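Local structure of glutamate--cysteine ligase GshA (Methylobacillus flagellatus KT, 3K1T) at residues F44-D49 with T62-G67; P78-A83 with F352-F357; I346-H351 with V407-A412. The protein probably acts as a glutamate–cysteine ligase, joining the two amino acids into gamma-glutamylcysteine, the precursor of glutathione. All blocks are in the same frame, centred on the assembly; numbering follows the deposited sequence.

Contact 1: residues F44-D49 with T62-G67; sequences FYASVD and TNLFPG. With SO4 (sulfate ion), chain B.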
ATOM      1  N   PHE A  44     -13.849   4.876   0.592  1.00 12.76           N
ATOM      2  CA  PHE A  44     -12.575   5.596   0.693  1.00 12.52           C
ATOM      3  C   PHE A  44     -11.836   5.189   1.982  1.00 12.31           C
ATOM      4  O   PHE A  44     -10.626   4.931   1.973  1.00 12.47           O
ATOM      5  CB  PHE A  44     -12.837   7.137   0.661  1.00 12.58           C
ATOM      6  CG  PHE A  44     -11.587   7.955   0.585  1.00 12.93           C
ATOM      7  CD1 PHE A  44     -11.048   8.300  -0.647  1.00 13.39           C
ATOM      8  CD2 PHE A  44     -10.944   8.384   1.740  1.00 15.92           C
ATOM      9  CE1 PHE A  44      -9.874   9.009  -0.745  1.00 14.78           C
ATOM     10  CE2 PHE A  44      -9.767   9.119   1.656  1.00 14.73           C
ATOM     11  CZ  PHE A  44      -9.228   9.429   0.405  1.00 15.46           C
ATOM     12  N   TYR A  45     -12.585   5.179   3.101  1.00 12.03           N
ATOM     13  CA  TYR A  45     -12.077   4.795   4.398  1.00 11.67           C
ATOM     14  C   TYR A  45     -13.177   4.236   5.299  1.00 11.91           C
ATOM     15  O   TYR A  45     -14.369   4.410   5.017  1.00 12.16           O
ATOM     16  CB  TYR A  45     -11.264   5.916   5.080  1.00 12.54           C
ATOM     17  CG  TYR A  45     -11.941   7.232   5.421  1.00 10.21           C
ATOM     18  CD1 TYR A  45     -13.318   7.462   5.250  1.00 11.24           C
ATOM     19  CD2 TYR A  45     -11.164   8.290   5.897  1.00 12.94           C
ATOM     20  CE1 TYR A  45     -13.895   8.724   5.553  1.00 11.25           C
ATOM     21  CE2 TYR A  45     -11.721   9.521   6.224  1.00 13.23           C
ATOM     22  CZ  TYR A  45     -13.087   9.745   6.065  1.00 12.75           C
ATOM     23  OH  TYR A  45     -13.598  10.986   6.418  1.00 13.28           O
ATOM     24  N   ALA A  46     -12.772   3.543   6.363  1.00 12.00           N
ATOM     25  CA  ALA A  46     -13.714   2.924   7.282  1.00 11.22           C
ATOM     26  C   ALA A  46     -13.003   2.395   8.509  1.00 11.12           C
ATOM     27  O   ALA A  46     -11.798   2.082   8.472  1.00 11.61           O
ATOM     28  CB  ALA A  46     -14.462   1.766   6.574  1.00 12.51           C
ATOM     29  N   SER A  47     -13.757   2.243   9.587  1.00 11.58           N
ATOM     30  CA  SER A  47     -13.270   1.514  10.755  1.00 11.72           C
ATOM     31  C   SER A  47     -14.321   0.526  11.223  1.00 12.21           C
ATOM     32  O   SER A  47     -15.545   0.782  11.095  1.00 13.85           O
ATOM     33  CB  SER A  47     -12.867   2.445  11.897  1.00 12.12           C
ATOM     34  OG  SER A  47     -13.958   3.141  12.431  1.00 13.26           O
ATOM     35  N   VAL A  48     -13.861  -0.625  11.729  1.00 10.69           N
ATOM     36  CA  VAL A  48     -14.770  -1.637  12.224  1.00 10.57           C
ATOM     37  C   VAL A  48     -14.338  -2.059  13.625  1.00 11.71           C
ATOM     38  O   VAL A  48     -13.166  -2.415  13.825  1.00 11.96           O
ATOM     39  CB  VAL A  48     -14.825  -2.880  11.278  1.00 11.18           C
ATOM     40  CG1 VAL A  48     -15.661  -4.014  11.900  1.00  9.57           C
ATOM     41  CG2 VAL A  48     -15.385  -2.489   9.904  1.00  9.66           C
ATOM     42  N   ASP A  49     -15.273  -1.972  14.568  1.00 11.82           N
ATOM     43  CA  ASP A  49     -15.102  -2.432  15.943  1.00 13.15           C
ATOM     44  C   ASP A  49     -15.411  -3.928  15.997  1.00 12.56           C
ATOM     45  O   ASP A  49     -16.489  -4.350  15.539  1.00 12.79           O
ATOM     46  CB  ASP A  49     -16.094  -1.771  16.897  1.00 13.94           C
ATOM     47  CG  ASP A  49     -15.876  -0.261  17.083  1.00 19.17           C
ATOM     48  OD1 ASP A  49     -14.996   0.331  16.433  1.00 16.03           O
ATOM     49  OD2 ASP A  49     -16.609   0.341  17.924  1.00 18.83           O
ATOM     50  N   THR A  62     -19.642  -0.530  12.355  1.00 14.69           N
ATOM     51  CA  THR A  62     -18.933  -0.130  11.137  1.00 14.73           C
ATOM     52  C   THR A  62     -19.118   1.377  10.997  1.00 15.60           C
ATOM     53  O   THR A  62     -20.273   1.885  11.047  1.00 14.14           O
ATOM     54  CB  THR A  62     -19.475  -0.829   9.911  1.00 16.15           C
ATOM     55  OG1 THR A  62     -19.341  -2.252  10.097  1.00 16.31           O
ATOM     56  CG2 THR A  62     -18.685  -0.435   8.628  1.00 14.40           C
ATOM     57  N   ASN A  63     -18.007   2.090  10.867  1.00 13.47           N
ATOM     58  CA  ASN A  63     -18.048   3.543  10.754  1.00 13.72           C
ATOM     59  C   ASN A  63     -17.414   3.964   9.417  1.00 13.68           C
ATOM     60  O   ASN A  63     -16.241   3.745   9.181  1.00 12.91           O
ATOM     61  CB  ASN A  63     -17.319   4.122  11.956  1.00 13.71           C
ATOM     62  CG  ASN A  63     -17.397   5.676  12.040  1.00 15.92           C
ATOM     63  OD1 ASN A  63     -18.024   6.344  11.213  1.00 13.42           O
ATOM     64  ND2 ASN A  63     -16.729   6.226  13.048  1.00 15.04           N
ATOM     65  N   LEU A  64     -18.191   4.596   8.557  1.00 13.41           N
ATOM     66  CA  LEU A  64     -17.667   5.111   7.272  1.00 14.00           C
ATOM     67  C   LEU A  64     -17.082   6.519   7.361  1.00 13.15           C
ATOM     68  O   LEU A  64     -16.681   7.099   6.332  1.00 12.49           O
ATOM     69  CB  LEU A  64     -18.771   5.071   6.218  1.00 15.33           C
ATOM     70  CG  LEU A  64     -19.318   3.695   5.880  1.00 18.71           C
ATOM     71  CD1 LEU A  64     -20.444   3.828   4.856  1.00 23.13           C
ATOM     72  CD2 LEU A  64     -18.209   2.771   5.400  1.00 20.33           C
ATOM     73  N   PHE A  65     -16.998   7.036   8.585  1.00 13.40           N
ATOM     74  CA  PHE A  65     -16.422   8.349   8.900  1.00 13.81           C
ATOM     75  C   PHE A  65     -15.478   8.265  10.114  1.00 13.61           C
ATOM     76  O   PHE A  65     -15.701   8.898  11.155  1.00 12.63           O
ATOM     77  CB  PHE A  65     -17.561   9.363   9.162  1.00 14.00           C
ATOM     78  CG  PHE A  65     -18.742   9.187   8.257  1.00 14.29           C
ATOM     79  CD1 PHE A  65     -19.740   8.250   8.576  1.00 18.09           C
ATOM     80  CD2 PHE A  65     -18.876   9.951   7.098  1.00 14.97           C
ATOM     81  CE1 PHE A  65     -20.844   8.076   7.758  1.00 18.82           C
ATOM     82  CE2 PHE A  65     -19.977   9.786   6.256  1.00 18.05           C
ATOM     83  CZ  PHE A  65     -20.956   8.834   6.572  1.00 19.50           C
ATOM     84  N   PRO A  66     -14.406   7.459  10.002  1.00 14.11           N
ATOM     85  CA  PRO A  66     -13.585   7.185  11.186  1.00 14.08           C
ATOM     86  C   PRO A  66     -12.947   8.438  11.758  1.00 13.77           C
ATOM     87  O   PRO A  66     -12.471   9.287  10.998  1.00 14.29           O
ATOM     88  CB  PRO A  66     -12.517   6.176  10.681  1.00 14.18           C
ATOM     89  CG  PRO A  66     -12.708   6.050   9.231  1.00 16.05           C
ATOM     90  CD  PRO A  66     -13.962   6.709   8.808  1.00 14.94           C
ATOM     91  N   GLY A  67     -12.921   8.528  13.078  1.00 13.30           N
ATOM     92  CA  GLY A  67     -12.461   9.723  13.761  1.00 14.29           C
ATOM     93  C   GLY A  67     -11.315   9.555  14.732  1.00 13.79           C
ATOM     94  O   GLY A  67     -11.139  10.376  15.619  1.00 14.79           O
TER
HETATM   95  S   SO4 B 432     -13.876   5.462  15.159  1.00 21.90           S
HETATM   96  O1  SO4 B 432     -13.183   5.253  16.409  1.00 27.96           O
HETATM   97  O2  SO4 B 432     -12.896   4.950  14.253  1.00 25.53           O
HETATM   98  O3  SO4 B 432     -15.092   4.686  15.070  1.00 23.72           O
HETATM   99  O4  SO4 B 432     -14.142   6.901  14.935  1.00 22.65           O
HETATM  100  O   HOH W   1     -16.257   6.029   3.907  1.00 13.31           O

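Contact 2: residues P78-A83 with F352-F357; sequences PLCIQA and FVVGGF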
ATOM      1  N   PRO A  78       3.588   5.126   6.272  1.00 14.64           N
ATOM      2  CA  PRO A  78       3.777   4.830   4.842  1.00 13.52           C
ATOM      3  C   PRO A  78       2.726   3.868   4.256  1.00 12.43           C
ATOM      4  O   PRO A  78       2.270   4.041   3.108  1.00 13.49           O
ATOM      5  CB  PRO A  78       5.205   4.253   4.785  1.00 13.50           C
ATOM      6  CG  PRO A  78       5.873   4.867   5.987  1.00 15.60           C
ATOM      7  CD  PRO A  78       4.836   4.939   7.043  1.00 14.96           C
ATOM      8  N   LEU A  79       2.298   2.906   5.051  1.00 12.96           N
ATOM      9  CA  LEU A  79       1.253   1.973   4.621  1.00 13.13           C
ATOM     10  C   LEU A  79      -0.086   2.712   4.448  1.00 13.18           C
ATOM     11  O   LEU A  79      -0.821   2.493   3.485  1.00 12.15           O
ATOM     12  CB  LEU A  79       1.109   0.861   5.647  1.00 14.20           C
ATOM     13  CG  LEU A  79       0.116  -0.264   5.346  1.00 14.96           C
ATOM     14  CD1 LEU A  79       0.766  -1.123   4.303  1.00 16.86           C
ATOM     15  CD2 LEU A  79      -0.148  -1.120   6.612  1.00 16.11           C
ATOM     16  N   CYS A  80      -0.396   3.610   5.377  1.00 13.50           N
ATOM     17  CA  CYS A  80      -1.603   4.448   5.256  0.70 13.67           C
ATOM     18  C   CYS A  80      -1.585   5.347   4.069  1.00 12.93           C
ATOM     19  O   CYS A  80      -2.607   5.512   3.365  1.00 13.83           O
ATOM     20  CB  CYS A  80      -1.795   5.359   6.472  0.70 15.00           C
ATOM     21  SG  CYS A  80      -2.256   4.546   7.916  0.70 16.67           S
ATOM     22  N   ILE A  81      -0.456   5.985   3.833  1.00 12.72           N
ATOM     23  CA  ILE A  81      -0.288   6.886   2.702  1.00 12.56           C
ATOM     24  C   ILE A  81      -0.505   6.145   1.375  1.00 13.01           C
ATOM     25  O   ILE A  81      -1.223   6.632   0.462  1.00 11.40           O
ATOM     26  CB  ILE A  81       1.081   7.626   2.732  1.00 12.99           C
ATOM     27  CG1 ILE A  81       1.144   8.520   3.973  1.00 15.07           C
ATOM     28  CG2 ILE A  81       1.367   8.380   1.374  1.00 12.91           C
ATOM     29  CD1 ILE A  81       2.568   9.008   4.362  1.00 11.57           C
ATOM     30  N   GLN A  82       0.102   4.957   1.260  1.00 12.32           N
ATOM     31  CA  GLN A  82      -0.032   4.185   0.044  1.00 11.71           C
ATOM     32  C   GLN A  82      -1.498   3.776  -0.193  1.00 10.86           C
ATOM     33  O   GLN A  82      -2.031   3.903  -1.306  1.00 11.81           O
ATOM     34  CB  GLN A  82       0.871   2.947   0.110  1.00 11.34           C
ATOM     35  CG  GLN A  82       0.938   2.168  -1.187  1.00 12.76           C
ATOM     36  CD  GLN A  82       1.852   0.959  -1.039  1.00 13.53           C
ATOM     37  OE1 GLN A  82       3.063   1.061  -1.223  1.00 17.60           O
ATOM     38  NE2 GLN A  82       1.278  -0.156  -0.716  1.00 15.38           N
ATOM     39  N   ALA A  83      -2.169   3.324   0.871  1.00 11.12           N
ATOM     40  CA  ALA A  83      -3.567   2.930   0.752  1.00 11.17           C
ATOM     41  C   ALA A  83      -4.440   4.144   0.400  1.00 11.84           C
ATOM     42  O   ALA A  83      -5.382   4.045  -0.360  1.00 11.27           O
ATOM     43  CB  ALA A  83      -4.038   2.255   2.068  1.00 10.86           C
ATOM     44  N   PHE A 352      -7.939  -2.090   1.963  1.00 12.21           N
ATOM     45  CA  PHE A 352      -6.711  -2.521   2.642  1.00 11.79           C
ATOM     46  C   PHE A 352      -6.762  -2.189   4.122  1.00 11.86           C
ATOM     47  O   PHE A 352      -7.131  -1.065   4.515  1.00 10.62           O
ATOM     48  CB  PHE A 352      -5.489  -1.864   2.002  1.00 12.79           C
ATOM     49  CG  PHE A 352      -5.267  -2.307   0.595  1.00 13.13           C
ATOM     50  CD1 PHE A 352      -4.939  -3.646   0.331  1.00 13.65           C
ATOM     51  CD2 PHE A 352      -5.439  -1.461  -0.439  1.00 18.08           C
ATOM     52  CE1 PHE A 352      -4.743  -4.077  -0.980  1.00 17.04           C
ATOM     53  CE2 PHE A 352      -5.281  -1.905  -1.767  1.00 18.73           C
ATOM     54  CZ  PHE A 352      -4.952  -3.218  -2.019  1.00 17.17           C
ATOM     55  N   VAL A 353      -6.372  -3.156   4.944  1.00 11.51           N
ATOM     56  CA  VAL A 353      -6.228  -2.905   6.375  1.00 11.43           C
ATOM     57  C   VAL A 353      -4.940  -2.129   6.643  1.00 12.63           C
ATOM     58  O   VAL A 353      -3.847  -2.576   6.266  1.00 14.11           O
ATOM     59  CB  VAL A 353      -6.237  -4.213   7.176  1.00 11.84           C
ATOM     60  CG1 VAL A 353      -6.025  -3.924   8.666  1.00 11.48           C
ATOM     61  CG2 VAL A 353      -7.536  -5.049   6.878  1.00 12.78           C
ATOM     62  N   VAL A 354      -5.047  -0.967   7.287  1.00 12.13           N
ATOM     63  CA  VAL A 354      -3.883  -0.114   7.529  1.00 12.45           C
ATOM     64  C   VAL A 354      -3.377  -0.108   8.971  1.00 12.82           C
ATOM     65  O   VAL A 354      -2.240   0.321   9.239  1.00 13.28           O
ATOM     66  CB  VAL A 354      -4.101   1.331   7.021  1.00 12.09           C
ATOM     67  CG1 VAL A 354      -4.357   1.281   5.510  1.00 14.28           C
ATOM     68  CG2 VAL A 354      -5.232   2.079   7.812  1.00 11.64           C
ATOM     69  N   GLY A 355      -4.176  -0.649   9.884  1.00 12.71           N
ATOM     70  CA  GLY A 355      -3.815  -0.657  11.301  1.00 12.68           C
ATOM     71  C   GLY A 355      -5.056  -0.551  12.160  1.00 12.05           C
ATOM     72  O   GLY A 355      -6.126  -1.004  11.774  1.00 10.24           O
ATOM     73  N   GLY A 356      -4.903   0.075  13.320  1.00 12.30           N
ATOM     74  CA  GLY A 356      -5.994   0.271  14.259  1.00 13.29           C
ATOM     75  C   GLY A 356      -5.517   0.465  15.675  1.00 12.95           C
ATOM     76  O   GLY A 356      -4.329   0.768  15.906  1.00 13.34           O
ATOM     77  N   PHE A 357      -6.438   0.315  16.624  1.00 11.58           N
ATOM     78  CA  PHE A 357      -6.131   0.522  18.006  1.00 11.41           C
ATOM     79  C   PHE A 357      -7.131  -0.196  18.883  1.00 11.33           C
ATOM     80  O   PHE A 357      -8.203  -0.531  18.431  1.00 10.49           O
ATOM     81  CB  PHE A 357      -6.063   2.034  18.344  1.00 11.72           C
ATOM     82  CG  PHE A 357      -7.340   2.781  18.098  1.00 11.50           C
ATOM     83  CD1 PHE A 357      -7.585   3.375  16.857  1.00 16.16           C
ATOM     84  CD2 PHE A 357      -8.269   2.931  19.101  1.00 13.55           C
ATOM     85  CE1 PHE A 357      -8.738   4.088  16.628  1.00 14.32           C
ATOM     86  CE2 PHE A 357      -9.465   3.640  18.898  1.00 16.18           C
ATOM     87  CZ  PHE A 357      -9.709   4.214  17.641  1.00 16.15           C
TER

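Contact 3: residues I346-H351 with V407-A412; sequences IYMMDH and VVARLA. With SO4 (sulfate ion), chain B.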
ATOM      1  N   ILE A 346     -10.402  -1.757  13.810  1.00 10.67           N
ATOM      2  CA  ILE A 346      -9.587  -2.009  12.648  1.00 11.61           C
ATOM      3  C   ILE A 346      -9.859  -0.913  11.601  1.00 10.99           C
ATOM      4  O   ILE A 346     -11.021  -0.682  11.235  1.00 12.01           O
ATOM      5  CB  ILE A 346      -9.914  -3.401  12.014  1.00 11.67           C
ATOM      6  CG1 ILE A 346      -9.895  -4.545  13.055  1.00 15.33           C
ATOM      7  CG2 ILE A 346      -8.975  -3.665  10.781  1.00 11.93           C
ATOM      8  CD1 ILE A 346      -8.745  -4.611  13.871  1.00 15.94           C
ATOM      9  N   TYR A 347      -8.800  -0.252  11.138  1.00 10.87           N
ATOM     10  CA  TYR A 347      -8.867   0.822  10.123  1.00 11.44           C
ATOM     11  C   TYR A 347      -8.512   0.306   8.718  1.00 11.86           C
ATOM     12  O   TYR A 347      -7.520  -0.442   8.531  1.00 11.33           O
ATOM     13  CB  TYR A 347      -7.913   1.970  10.512  1.00 11.66           C
ATOM     14  CG  TYR A 347      -8.558   3.001  11.386  1.00 11.46           C
ATOM     15  CD1 TYR A 347      -9.225   2.630  12.571  1.00 12.29           C
ATOM     16  CD2 TYR A 347      -8.559   4.341  11.028  1.00 11.99           C
ATOM     17  CE1 TYR A 347      -9.860   3.575  13.352  1.00 11.54           C
ATOM     18  CE2 TYR A 347      -9.172   5.303  11.820  1.00 12.15           C
ATOM     19  CZ  TYR A 347      -9.842   4.911  12.968  1.00 12.86           C
ATOM     20  OH  TYR A 347     -10.503   5.849  13.717  1.00 13.31           O
HETATM   21  N   MSE A 348      -9.302   0.739   7.741  1.00 10.22           N
HETATM   22  CA  MSE A 348      -9.122   0.436   6.345  1.00 11.30           C
HETATM   23  C   MSE A 348      -9.190   1.691   5.507  1.00 11.52           C
HETATM   24  O   MSE A 348      -9.931   2.618   5.842  1.00 11.18           O
HETATM   25  CB  MSE A 348     -10.163  -0.574   5.872  1.00 10.76           C
HETATM   26  CG  MSE A 348      -9.860  -1.992   6.455  1.00 13.64           C
HETATM   27 SE   MSE A 348     -11.465  -3.064   6.717  0.75 17.36          SE
HETATM   28  CE  MSE A 348     -12.296  -1.948   8.068  1.00 13.81           C
HETATM   29  N   MSE A 349      -8.386   1.725   4.451  1.00 11.48           N
HETATM   30  CA  MSE A 349      -8.519   2.701   3.369  1.00 12.69           C
HETATM   31  C   MSE A 349      -8.571   1.934   2.058  1.00 12.46           C
HETATM   32  O   MSE A 349      -7.828   0.949   1.869  1.00 12.49           O
HETATM   33  CB  MSE A 349      -7.376   3.726   3.425  1.00 13.32           C
HETATM   34  CG  MSE A 349      -7.351   4.431   4.761  1.00 16.56           C
HETATM   35 SE   MSE A 349      -6.118   5.981   4.758  0.75 21.94          SE
HETATM   36  CE  MSE A 349      -7.390   7.193   3.953  1.00 20.44           C
ATOM     37  N   ASP A 350      -9.501   2.303   1.188  1.00 12.60           N
ATOM     38  CA  ASP A 350      -9.894   1.419   0.075  1.00 13.42           C
ATOM     39  C   ASP A 350     -10.175   0.047   0.723  1.00 13.09           C
ATOM     40  O   ASP A 350     -10.747   0.000   1.833  1.00 13.80           O
ATOM     41  CB  ASP A 350      -8.842   1.372  -1.056  1.00 13.94           C
ATOM     42  CG  ASP A 350      -9.337   0.600  -2.286  1.00 19.16           C
ATOM     43  OD1 ASP A 350     -10.404   0.924  -2.769  1.00 27.34           O
ATOM     44  OD2 ASP A 350      -8.695  -0.342  -2.741  1.00 21.63           O
ATOM     45  N   HIS A 351      -9.764  -1.071   0.118  1.00 13.90           N
ATOM     46  CA  HIS A 351     -10.063  -2.374   0.758  1.00 13.94           C
ATOM     47  C   HIS A 351      -8.858  -2.946   1.525  1.00 13.26           C
ATOM     48  O   HIS A 351      -8.769  -4.161   1.716  1.00 14.55           O
ATOM     49  CB  HIS A 351     -10.606  -3.377  -0.262  1.00 14.15           C
ATOM     50  CG  HIS A 351      -9.722  -3.595  -1.467  1.00 17.39           C
ATOM     51  ND1 HIS A 351     -10.073  -3.163  -2.736  1.00 20.00           N
ATOM     52  CD2 HIS A 351      -8.515  -4.204  -1.594  1.00 19.32           C
ATOM     53  CE1 HIS A 351      -9.121  -3.516  -3.589  1.00 23.07           C
ATOM     54  NE2 HIS A 351      -8.170  -4.155  -2.926  1.00 21.60           N
ATOM     55  N   VAL A 407      -9.524 -10.042   8.554  1.00 10.91           N
ATOM     56  CA  VAL A 407     -10.505 -10.756   7.728  1.00 10.82           C
ATOM     57  C   VAL A 407     -11.968 -10.363   8.114  1.00 11.32           C
ATOM     58  O   VAL A 407     -12.785  -9.973   7.259  1.00 10.42           O
ATOM     59  CB  VAL A 407     -10.307 -12.279   7.807  1.00 11.70           C
ATOM     60  CG1 VAL A 407     -11.529 -13.019   7.211  1.00 10.55           C
ATOM     61  CG2 VAL A 407      -8.996 -12.712   7.116  1.00 11.04           C
ATOM     62  N   VAL A 408     -12.283 -10.404   9.405  1.00 11.12           N
ATOM     63  CA  VAL A 408     -13.636 -10.101   9.846  1.00 10.64           C
ATOM     64  C   VAL A 408     -13.937  -8.616   9.593  1.00 11.34           C
ATOM     65  O   VAL A 408     -15.038  -8.262   9.164  1.00  9.99           O
ATOM     66  CB  VAL A 408     -13.855 -10.482  11.318  1.00 10.74           C
ATOM     67  CG1 VAL A 408     -15.300 -10.132  11.772  1.00  9.11           C
ATOM     68  CG2 VAL A 408     -13.535 -12.030  11.508  1.00  9.61           C
ATOM     69  N   ALA A 409     -12.943  -7.758   9.774  1.00 11.53           N
ATOM     70  CA  ALA A 409     -13.133  -6.323   9.448  1.00 11.78           C
ATOM     71  C   ALA A 409     -13.419  -6.072   7.984  1.00 10.86           C
ATOM     72  O   ALA A 409     -14.299  -5.266   7.649  1.00 10.97           O
ATOM     73  CB  ALA A 409     -11.926  -5.485   9.894  1.00 11.27           C
ATOM     74  N   ARG A 410     -12.741  -6.800   7.106  1.00 10.98           N
ATOM     75  CA  ARG A 410     -13.012  -6.720   5.677  1.00 11.04           C
ATOM     76  C   ARG A 410     -14.386  -7.323   5.262  1.00 11.29           C
ATOM     77  O   ARG A 410     -14.999  -6.848   4.318  1.00 10.97           O
ATOM     78  CB  ARG A 410     -11.860  -7.305   4.865  1.00 10.56           C
ATOM     79  CG  ARG A 410     -10.604  -6.370   4.848  1.00 11.57           C
ATOM     80  CD  ARG A 410      -9.508  -6.992   4.020  1.00 12.58           C
ATOM     81  NE  ARG A 410      -8.939  -8.169   4.683  1.00 12.44           N
ATOM     82  CZ  ARG A 410      -8.321  -9.178   4.041  1.00 12.48           C
ATOM     83  NH1 ARG A 410      -8.106  -9.159   2.721  1.00 12.86           N
ATOM     84  NH2 ARG A 410      -7.825 -10.179   4.723  1.00 14.33           N
ATOM     85  N   LEU A 411     -14.861  -8.348   5.949  1.00 10.87           N
ATOM     86  CA  LEU A 411     -16.241  -8.841   5.728  1.00 10.55           C
ATOM     87  C   LEU A 411     -17.252  -7.763   6.078  1.00 11.55           C
ATOM     88  O   LEU A 411     -18.212  -7.539   5.332  1.00 11.22           O
ATOM     89  CB  LEU A 411     -16.523 -10.115   6.536  1.00 10.89           C
ATOM     90  CG  LEU A 411     -15.683 -11.357   6.214  1.00 11.24           C
ATOM     91  CD1 LEU A 411     -16.025 -12.488   7.263  1.00 12.13           C
ATOM     92  CD2 LEU A 411     -15.977 -11.828   4.795  1.00 11.32           C
ATOM     93  N   ALA A 412     -17.041  -7.097   7.210  1.00 12.09           N
ATOM     94  CA  ALA A 412     -17.931  -5.986   7.623  1.00 12.24           C
ATOM     95  C   ALA A 412     -17.839  -4.805   6.625  1.00 11.14           C
ATOM     96  O   ALA A 412     -18.837  -4.170   6.305  1.00 10.91           O
ATOM     97  CB  ALA A 412     -17.595  -5.531   9.052  1.00 10.41           C
TER
HETATM   98  S   SO4 B 432     -13.876   5.462  15.159  1.00 21.90           S
HETATM   99  O1  SO4 B 432     -13.183   5.253  16.409  1.00 27.96           O
HETATM  100  O2  SO4 B 432     -12.896   4.950  14.253  1.00 25.53           O
HETATM  101  O3  SO4 B 432     -15.092   4.686  15.070  1.00 23.72           O
HETATM  102  O4  SO4 B 432     -14.142   6.901  14.935  1.00 22.65           O
HETATM  103  O   HOH W   2      -7.430  -6.269   1.375  0.50 12.05           O

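Contact 1: residues F44-D49 with T62-G67
Pro66 lays its CD over one face of the Tyr45 ring, 3.8 Å from the ring centroid to CD and 17° off the normal, a CH-pi contact. On the opposite face of that ring lies CD2 of Phe44. The Tyr45 ring reaches Pro66 because CG sits between the backbone N and the carbonyl carbon (chi1 62°); its hydroxyl goes on to Leu176 O. The hairpin strands 45-52 and 57-63 pair at Ser47 and Asn63, an antiparallel hydrogen-bonded pair, Asn63 N giving to Ser47 O at 2.8 Å and Ser47 N to Asn63 O at 2.9 Å. The next pair, Val48 with Thr62, lies side by side, with Val48 CG2 4.0 Å from Thr62 OG1.

Asn63 CG is anti to the backbone N; its OD1 accepts from Phe65 N at 2.9 Å, an Asx turn. Its ND2 then gives to sulfate O3 at 3.0 Å, nearly straight at 172°. Ser47 OG donates to sulfate O2 at 2.8 Å and Gly67 N to sulfate O4 at 2.8 Å. Three donors converging here, with Arg359 adding a charged one, imply a site that could hold an anionic group, although the sulfate probably came from the crystallisation liquor.

Contact 2: residues P78-A83 with F352-F357
Phe352, the aromatic residue of strand 352-361 that meets helix 77-91, turns neither face nor edge of its ring onto residues 78-83: its approach is through CB, 4.4 Å from Ala83 CB, and no ring atom comes within that distance of the segment. The Phe352 side chain also packs against Gln82 of the second subunit, which touches Ala83 as well.

Most of the contact is carried by Val354, whose side chain points at the helix and fits between Ala83 and Cys80. With chi1 at -60° its CG1 stands anti to the carbonyl carbon and meets Ala83 CB at 3.6 Å, the shortest approach between the two segments. On the Cys80 side, SG lies 3.8 Å from Val354 CB, a value that holds for one of two modelled conformers of the cysteine. Leu79 reaches out one turn before Ala83; its CG is anti to the backbone N (chi1 -177°), and CD2 ends 3.7 Å from Val354 O, a carbonyl oxygen that accepts a hydrogen bond from a glycerol.

The short axes approach to 8.2 Å and run at 139°, closer to antiparallel than to perpendicular. Methyl, methylene and thiol groups form the side-chain contacts, and no polar bond links the two segments: the chemistry implies dispersion and exclusion of water as the holding forces, on a helix that also lies at the dimer interface.

Contact 3: residues I346-H351 with V407-A412
A helix laid against a beta-sheet is the element here: Ile346 and Met348 of strand 340-349 point at Ala409 and Arg410 of helix 398-421. The segment axes come within 9.1 Å and make an angle of 56°. Ala409 CB faces the sheet, 3.6 Å from Ile346 CG2, a branch anti to its own backbone N. Met348, a selenomethionine, bends at chi3 (-64°), which brings CE to 4.0 Å from Ala409 CB, while its SE lies 3.7 Å from Ala409 O and 3.9 Å from Arg410 CG. Further along, Arg410 CD passes 3.7 Å from His351 O.

The guanidinium of Arg410 looks elsewhere: NH1 forms a salt bridge with Glu30, NE gives to Gly406 O, and Phe33 receives it in a cation-pi contact. A water between His351 O and Arg410 NH1 is modelled too close to the oxygen, so that bridge is doubtful. His351 stacks on Trp37 and is bonded through NE2 to Glu89 of the second subunit. Strand 340-349 runs between strands 45-52 and 352-361, pairing with both, and Tyr347 points away from helix 398-421, toward the side where the sulfate lies; Met349 meets Ala83 and Ala84 of helix 77-91.

In the fold
All three contacts reach one antiparallel sheet, with strand 340-349, of contact 3, between strands 45-52 and 352-361. Contacts 1 and 3, centres 9 Å apart, join through neighbouring strands 45-52 and 340-349: Val48 O and Ile346 N lie 2.8 Å apart, a probable hydrogen bond. Contacts 2 and 3, centres 11 Å apart, meet likewise where Val354 N approaches Tyr347 O at 2.8 Å. Contacts 1 and 2 do not touch, their nearest atoms being about 6 Å apart. Tyr347 ties the set to the sulfate: its CE1 packs 3.5 Å from both Ser47 CB and Phe357 CE1, and its OH gives a weak hydrogen bond to the sulfate bound by contact 1, consistent with an anion-binding pocket.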